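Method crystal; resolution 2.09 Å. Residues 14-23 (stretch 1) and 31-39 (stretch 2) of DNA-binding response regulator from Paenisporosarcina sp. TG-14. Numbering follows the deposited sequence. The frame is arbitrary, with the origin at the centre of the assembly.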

ATOM      1  N   GLY A  14       3.509  -4.831  -8.244  1.00 39.67           N
ATOM      2  CA  GLY A  14       2.290  -4.220  -8.788  1.00 41.56           C
ATOM      3  C   GLY A  14       1.149  -4.283  -7.782  1.00 45.86           C
ATOM      4  O   GLY A  14       0.390  -3.300  -7.647  1.00 39.98           O
ATOM      5  N   ARG A  15       1.001  -5.409  -7.082  1.00 45.87           N
ATOM      6  CA  ARG A  15      -0.125  -5.574  -6.135  1.00 40.85           C
ATOM      7  C   ARG A  15       0.056  -4.596  -4.975  1.00 31.93           C
ATOM      8  O   ARG A  15      -0.921  -3.944  -4.688  1.00 35.61           O
ATOM      9  N   GLU A  16       1.234  -4.569  -4.331  1.00 35.97           N
ATOM     10  CA  GLU A  16       1.599  -3.680  -3.195  1.00 41.24           C
ATOM     11  C   GLU A  16       1.377  -2.223  -3.629  1.00 38.54           C
ATOM     12  O   GLU A  16       0.761  -1.491  -2.894  1.00 27.94           O
ATOM     13  N   ARG A  17       1.845  -1.826  -4.814  1.00 34.47           N
ATOM     14  CA  ARG A  17       1.629  -0.432  -5.317  1.00 36.75           C
ATOM     15  C   ARG A  17       0.130  -0.157  -5.468  1.00 36.22           C
ATOM     16  O   ARG A  17      -0.322   0.900  -5.049  1.00 43.01           O
ATOM     17  N   GLU A  18      -0.656  -1.097  -5.980  1.00 39.17           N
ATOM     18  CA  GLU A  18      -2.114  -0.869  -6.137  1.00 36.74           C
ATOM     19  C   GLU A  18      -2.769  -0.750  -4.766  1.00 34.74           C
ATOM     20  O   GLU A  18      -3.744  -0.007  -4.653  1.00 32.78           O
ATOM     21  N   ILE A  19      -2.373  -1.566  -3.792  1.00 33.89           N
ATOM     22  CA  ILE A  19      -2.947  -1.425  -2.428  1.00 29.56           C
ATOM     23  C   ILE A  19      -2.697  -0.008  -1.862  1.00 27.66           C
ATOM     24  O   ILE A  19      -3.642   0.586  -1.260  1.00 34.18           O
ATOM     25  N   PHE A  20      -1.468   0.479  -1.909  1.00 32.06           N
ATOM     26  CA  PHE A  20      -1.105   1.795  -1.340  1.00 29.14           C
ATOM     27  C   PHE A  20      -1.760   2.916  -2.173  1.00 34.12           C
ATOM     28  O   PHE A  20      -2.101   3.937  -1.551  1.00 32.63           O
ATOM     29  N   GLN A  21      -1.876   2.791  -3.500  1.00 33.03           N
ATOM     30  CA  GLN A  21      -2.614   3.827  -4.304  1.00 33.72           C
ATOM     31  C   GLN A  21      -4.066   3.922  -3.824  1.00 36.16           C
ATOM     32  O   GLN A  21      -4.608   5.017  -3.779  1.00 33.43           O
ATOM     33  N   LEU A  22      -4.695   2.822  -3.408  1.00 34.76           N
ATOM     34  CA  LEU A  22      -6.061   2.872  -2.852  1.00 33.98           C
ATOM     35  C   LEU A  22      -6.097   3.427  -1.437  1.00 35.27           C
ATOM     36  O   LEU A  22      -7.116   4.083  -1.128  1.00 31.26           O
ATOM     37  N   LEU A  23      -5.116   3.147  -0.559  1.00 32.39           N
ATOM     38  CA  LEU A  23      -5.050   3.835   0.744  1.00 32.52           C
ATOM     39  C   LEU A  23      -4.952   5.350   0.498  1.00 29.99           C
ATOM     40  O   LEU A  23      -5.608   6.116   1.137  1.00 25.30           O
ATOM     41  N   ASP A  31     -12.679  -2.481   1.624  1.00 45.56           N
ATOM     42  CA  ASP A  31     -12.907  -1.964   0.241  1.00 39.15           C
ATOM     43  C   ASP A  31     -11.810  -2.463  -0.704  1.00 39.77           C
ATOM     44  O   ASP A  31     -12.120  -2.832  -1.865  1.00 44.68           O
ATOM     45  N   ILE A  32     -10.539  -2.393  -0.293  1.00 41.81           N
ATOM     46  CA  ILE A  32      -9.383  -2.731  -1.181  1.00 40.39           C
ATOM     47  C   ILE A  32      -9.470  -4.227  -1.568  1.00 40.98           C
ATOM     48  O   ILE A  32      -9.151  -4.614  -2.734  1.00 37.69           O
ATOM     49  N   SER A  33      -9.813  -5.066  -0.601  1.00 37.24           N
ATOM     50  CA  SER A  33      -9.805  -6.538  -0.786  1.00 43.98           C
ATOM     51  C   SER A  33     -10.904  -6.904  -1.796  1.00 49.66           C
ATOM     52  O   SER A  33     -10.606  -7.657  -2.741  1.00 52.45           O
ATOM     53  N   ILE A  34     -12.085  -6.291  -1.653  1.00 55.11           N
ATOM     54  CA  ILE A  34     -13.216  -6.394  -2.626  1.00 49.13           C
ATOM     55  C   ILE A  34     -12.711  -5.961  -4.014  1.00 51.47           C
ATOM     56  O   ILE A  34     -12.700  -6.804  -4.917  1.00 47.91           O
ATOM     57  N   GLN A  35     -12.233  -4.727  -4.178  1.00 45.86           N
ATOM     58  CA  GLN A  35     -11.810  -4.223  -5.512  1.00 46.44           C
ATOM     59  C   GLN A  35     -10.737  -5.112  -6.149  1.00 42.52           C
ATOM     60  O   GLN A  35     -10.815  -5.303  -7.362  1.00 49.67           O
ATOM     61  N   LEU A  36      -9.726  -5.586  -5.404  1.00 45.18           N
ATOM     62  CA  LEU A  36      -8.606  -6.385  -5.999  1.00 47.21           C
ATOM     63  C   LEU A  36      -8.916  -7.896  -5.953  1.00 45.66           C
ATOM     64  O   LEU A  36      -8.164  -8.660  -6.550  1.00 43.15           O
ATOM     65  N   LYS A  37      -9.995  -8.292  -5.288  1.00 46.44           N
ATOM     66  CA  LYS A  37     -10.526  -9.687  -5.236  1.00 53.75           C
ATOM     67  C   LYS A  37      -9.489 -10.575  -4.532  1.00 49.40           C
ATOM     68  O   LYS A  37      -9.024 -11.558  -5.113  1.00 44.37           O
ATOM     69  N   ILE A  38      -9.149 -10.208  -3.300  1.00 46.88           N
ATOM     70  CA  ILE A  38      -8.208 -10.957  -2.419  1.00 45.37           C
ATOM     71  C   ILE A  38      -8.761 -10.846  -1.006  1.00 41.83           C
ATOM     72  O   ILE A  38      -9.642  -9.995  -0.792  1.00 44.16           O
ATOM     73  N   SER A  39      -8.213 -11.574  -0.039  1.00 40.78           N
ATOM     74  CA  SER A  39      -8.775 -11.515   1.330  1.00 41.34           C
ATOM     75  C   SER A  39      -8.287 -10.235   2.007  1.00 37.42           C
ATOM     76  O   SER A  39      -7.210  -9.720   1.650  1.00 40.59           O
TER

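No hydrogen bond joins these two stretches, and the polar groups that do reach across end against carbon: the guanidinium of Arg15 lies with one face over the methyl of Ile38, Arg15 CZ to Ile38 CG2 being 3.6 Å, and the carboxylate of Glu18 brings OE2 to 3.1 Å from Leu36 CD2. The contact buries 470 Å² summed over both sides.

The backbones set the frame. The axes of helices 14-23 and 31-36 approach to 10.4 Å, with 131° between their N-to-C directions, and the nearest CA atoms are those of Ile19 and Ile32, 6.7 Å apart. Ile32 loses 92 Å² to the other stretch, more than any other residue here. Its CA-to-CB bond points toward stretch 1, and its m,t rotamer (chi1 -64°, chi2 -173°) carries CD1 to 3.5 Å from the backbone atom Ile19 O and 3.9 Å from Leu23 CG. Its other branch is also used, with Ile32 CG2 4.0 Å from Ile19 CG1, while Ile32 CG1 sits 3.8 Å from Leu22 CB.

Leu22 answers from the first helix. It points toward stretch 2, is likewise m,t, and sends CD1 to 4.0 Å from Gln35 CD and 4.4 Å from Leu36 CG. The whole terminal amide of Gln35 lies near this methyl, at the end of a t,t side chain. Ile19, by contrast, leaves its helix sideways; even so, its m,t conformation places CG1 3.7 Å from Leu36 CD1. Leu36, again m,t and pointing toward stretch 1, brings CD1 to Ile19 CG1, and its CD2 makes the closest contact with Glu18. Leu23 starts sideways, but its end comes nearer, which accounts for its contact with Ile32.

Beyond Leu36 the helical path breaks. Lys37 has positive phi (64°), and Ile38 N donates to Ser33 O at 3.0 Å, part of a Schellman motif completed by a weak bond from Lys37 N to Ile34 O at 3.1 Å. Past this turn, Ile38 points toward stretch 1 with chi1 in p (64°) and chi2 in t. Arg15 begins sideways, yet its t,t,m chain brings its end to Ile38. Arg15 NH1 remains 4.2 Å from Leu36 O, obliquely placed and not hydrogen-bonded to it.

Glu16 and Phe20 point away from stretch 2, as Ser33 does from stretch 1. The apolar contacts between the helices involve Ile19, Leu22, Leu23, Ile32 and Leu36.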

ATOM      1  CB  ARG A  15      -0.246  -7.018  -5.647  1.00 48.68           C
ATOM      2  CG  ARG A  15      -1.333  -7.185  -4.603  1.00 48.21           C
ATOM      3  CD  ARG A  15      -1.919  -8.576  -4.627  1.00 54.30           C
ATOM      4  NE  ARG A  15      -2.910  -8.749  -5.688  1.00 49.43           N
ATOM      5  CZ  ARG A  15      -3.386  -9.939  -6.060  1.00 57.28           C
ATOM      6  NH1 ARG A  15      -4.278 -10.034  -7.038  1.00 51.09           N
ATOM      7  NH2 ARG A  15      -2.947 -11.038  -5.465  1.00 47.87           N
ATOM      8  CB  GLU A  16       3.053  -3.898  -2.765  1.00 40.34           C
ATOM      9  CG  GLU A  16       3.329  -5.122  -1.866  1.00 48.20           C
ATOM     10  CD  GLU A  16       4.824  -5.421  -1.665  1.00 54.34           C
ATOM     11  OE1 GLU A  16       5.571  -5.123  -2.618  1.00 55.12           O
ATOM     12  OE2 GLU A  16       5.275  -5.860  -0.522  1.00 50.12           O
ATOM     13  CB  ARG A  17       2.336  -0.193  -6.661  1.00 44.05           C
ATOM     14  CG  ARG A  17       2.145   1.227  -7.189  1.00 44.17           C
ATOM     15  CD  ARG A  17       2.734   1.496  -8.580  1.00 51.02           C
ATOM     16  NE  ARG A  17       4.152   1.177  -8.611  1.00 48.39           N
ATOM     17  CZ  ARG A  17       4.655  -0.006  -8.977  1.00 53.10           C
ATOM     18  NH1 ARG A  17       3.860  -0.991  -9.356  1.00 53.49           N
ATOM     19  NH2 ARG A  17       5.956  -0.211  -8.954  1.00 54.10           N
ATOM     20  CB  GLU A  18      -2.883  -2.010  -6.802  1.00 39.23           C
ATOM     21  CG  GLU A  18      -2.590  -2.254  -8.270  1.00 49.56           C
ATOM     22  CD  GLU A  18      -3.257  -3.562  -8.698  1.00 59.66           C
ATOM     23  OE1 GLU A  18      -2.541  -4.573  -8.872  1.00 53.38           O
ATOM     24  OE2 GLU A  18      -4.505  -3.573  -8.805  1.00 63.80           O
ATOM     25  CB  ILE A  19      -2.430  -2.521  -1.488  1.00 31.10           C
ATOM     26  CG1 ILE A  19      -2.997  -3.888  -1.876  1.00 29.38           C
ATOM     27  CG2 ILE A  19      -2.744  -2.127  -0.046  1.00 28.98           C
ATOM     28  CD1 ILE A  19      -2.222  -5.075  -1.266  1.00 28.81           C
ATOM     29  CB  PHE A  20       0.404   1.963  -1.211  1.00 27.28           C
ATOM     30  CG  PHE A  20       0.973   1.287   0.007  1.00 25.21           C
ATOM     31  CD1 PHE A  20       0.989   1.953   1.210  1.00 27.78           C
ATOM     32  CD2 PHE A  20       1.304  -0.057   0.004  1.00 31.73           C
ATOM     33  CE1 PHE A  20       1.369   1.320   2.385  1.00 27.90           C
ATOM     34  CE2 PHE A  20       1.725  -0.681   1.182  1.00 28.62           C
ATOM     35  CZ  PHE A  20       1.748   0.012   2.359  1.00 28.16           C
ATOM     36  CB  GLN A  21      -2.535   3.539  -5.809  1.00 33.07           C
ATOM     37  CG  GLN A  21      -3.002   4.728  -6.643  1.00 39.15           C
ATOM     38  CD  GLN A  21      -2.164   5.974  -6.403  1.00 36.69           C
ATOM     39  OE1 GLN A  21      -1.042   6.100  -6.872  1.00 35.75           O
ATOM     40  NE2 GLN A  21      -2.640   6.845  -5.541  1.00 39.13           N
ATOM     41  CB  LEU A  22      -6.749   1.491  -2.946  1.00 39.18           C
ATOM     42  CG  LEU A  22      -6.869   0.920  -4.364  1.00 43.11           C
ATOM     43  CD1 LEU A  22      -7.685  -0.371  -4.367  1.00 42.48           C
ATOM     44  CD2 LEU A  22      -7.505   1.910  -5.331  1.00 49.53           C
ATOM     45  CB  LEU A  23      -3.840   3.330   1.526  1.00 36.18           C
ATOM     46  CG  LEU A  23      -3.974   1.905   2.062  1.00 35.28           C
ATOM     47  CD1 LEU A  23      -2.625   1.436   2.592  1.00 37.07           C
ATOM     48  CD2 LEU A  23      -5.040   1.837   3.133  1.00 39.48           C
ATOM     49  CB  ASP A  31     -12.983  -0.427   0.207  1.00 49.94           C
ATOM     50  CG  ASP A  31     -14.049   0.203   1.102  1.00 60.05           C
ATOM     51  OD1 ASP A  31     -15.056  -0.497   1.405  1.00 61.80           O
ATOM     52  OD2 ASP A  31     -13.868   1.399   1.492  1.00 59.67           O
ATOM     53  CB  ILE A  32      -8.048  -2.378  -0.481  1.00 37.95           C
ATOM     54  CG1 ILE A  32      -7.917  -0.866  -0.217  1.00 41.08           C
ATOM     55  CG2 ILE A  32      -6.861  -2.902  -1.278  1.00 36.94           C
ATOM     56  CD1 ILE A  32      -6.570  -0.429   0.325  1.00 38.66           C
ATOM     57  CB  SER A  33      -9.963  -7.223   0.528  1.00 42.07           C
ATOM     58  OG  SER A  33     -11.213  -6.936   1.088  1.00 43.46           O
ATOM     59  CB  ILE A  34     -14.439  -5.599  -2.131  1.00 52.89           C
ATOM     60  CG1 ILE A  34     -15.038  -6.265  -0.888  1.00 48.61           C
ATOM     61  CG2 ILE A  34     -15.465  -5.421  -3.239  1.00 60.11           C
ATOM     62  CD1 ILE A  34     -16.159  -5.492  -0.235  1.00 53.51           C
ATOM     63  CB  GLN A  35     -11.282  -2.795  -5.445  1.00 47.89           C
ATOM     64  CG  GLN A  35     -11.075  -2.217  -6.839  1.00 52.01           C
ATOM     65  CD  GLN A  35     -10.861  -0.727  -6.810  1.00 59.31           C
ATOM     66  OE1 GLN A  35     -11.425  -0.018  -5.977  1.00 65.54           O
ATOM     67  NE2 GLN A  35     -10.015  -0.252  -7.707  1.00 56.69           N
ATOM     68  CB  LEU A  36      -7.295  -6.061  -5.283  1.00 52.88           C
ATOM     69  CG  LEU A  36      -6.864  -4.589  -5.284  1.00 56.18           C
ATOM     70  CD1 LEU A  36      -5.572  -4.426  -4.503  1.00 56.10           C
ATOM     71  CD2 LEU A  36      -6.686  -4.041  -6.694  1.00 56.69           C
ATOM     72  CB  LYS A  37     -10.968 -10.150  -6.634  1.00 63.25           C
ATOM     73  CG  LYS A  37     -12.370  -9.684  -7.040  1.00 65.92           C
ATOM     74  CD  LYS A  37     -12.936 -10.334  -8.299  1.00 72.85           C
ATOM     75  CE  LYS A  37     -12.755  -9.500  -9.552  1.00 79.87           C
ATOM     76  NZ  LYS A  37     -11.340  -9.113  -9.748  1.00 83.20           N
ATOM     77  CB  ILE A  38      -6.770 -10.409  -2.530  1.00 46.88           C
ATOM     78  CG1 ILE A  38      -6.658  -8.959  -2.042  1.00 44.86           C
ATOM     79  CG2 ILE A  38      -6.217 -10.591  -3.940  1.00 52.49           C
ATOM     80  CD1 ILE A  38      -5.217  -8.457  -2.029  1.00 44.81           C
ATOM     81  CB  SER A  39      -8.472 -12.748   2.147  1.00 38.31           C
ATOM     82  OG  SER A  39      -7.293 -12.580   2.893  1.00 41.81           O
TER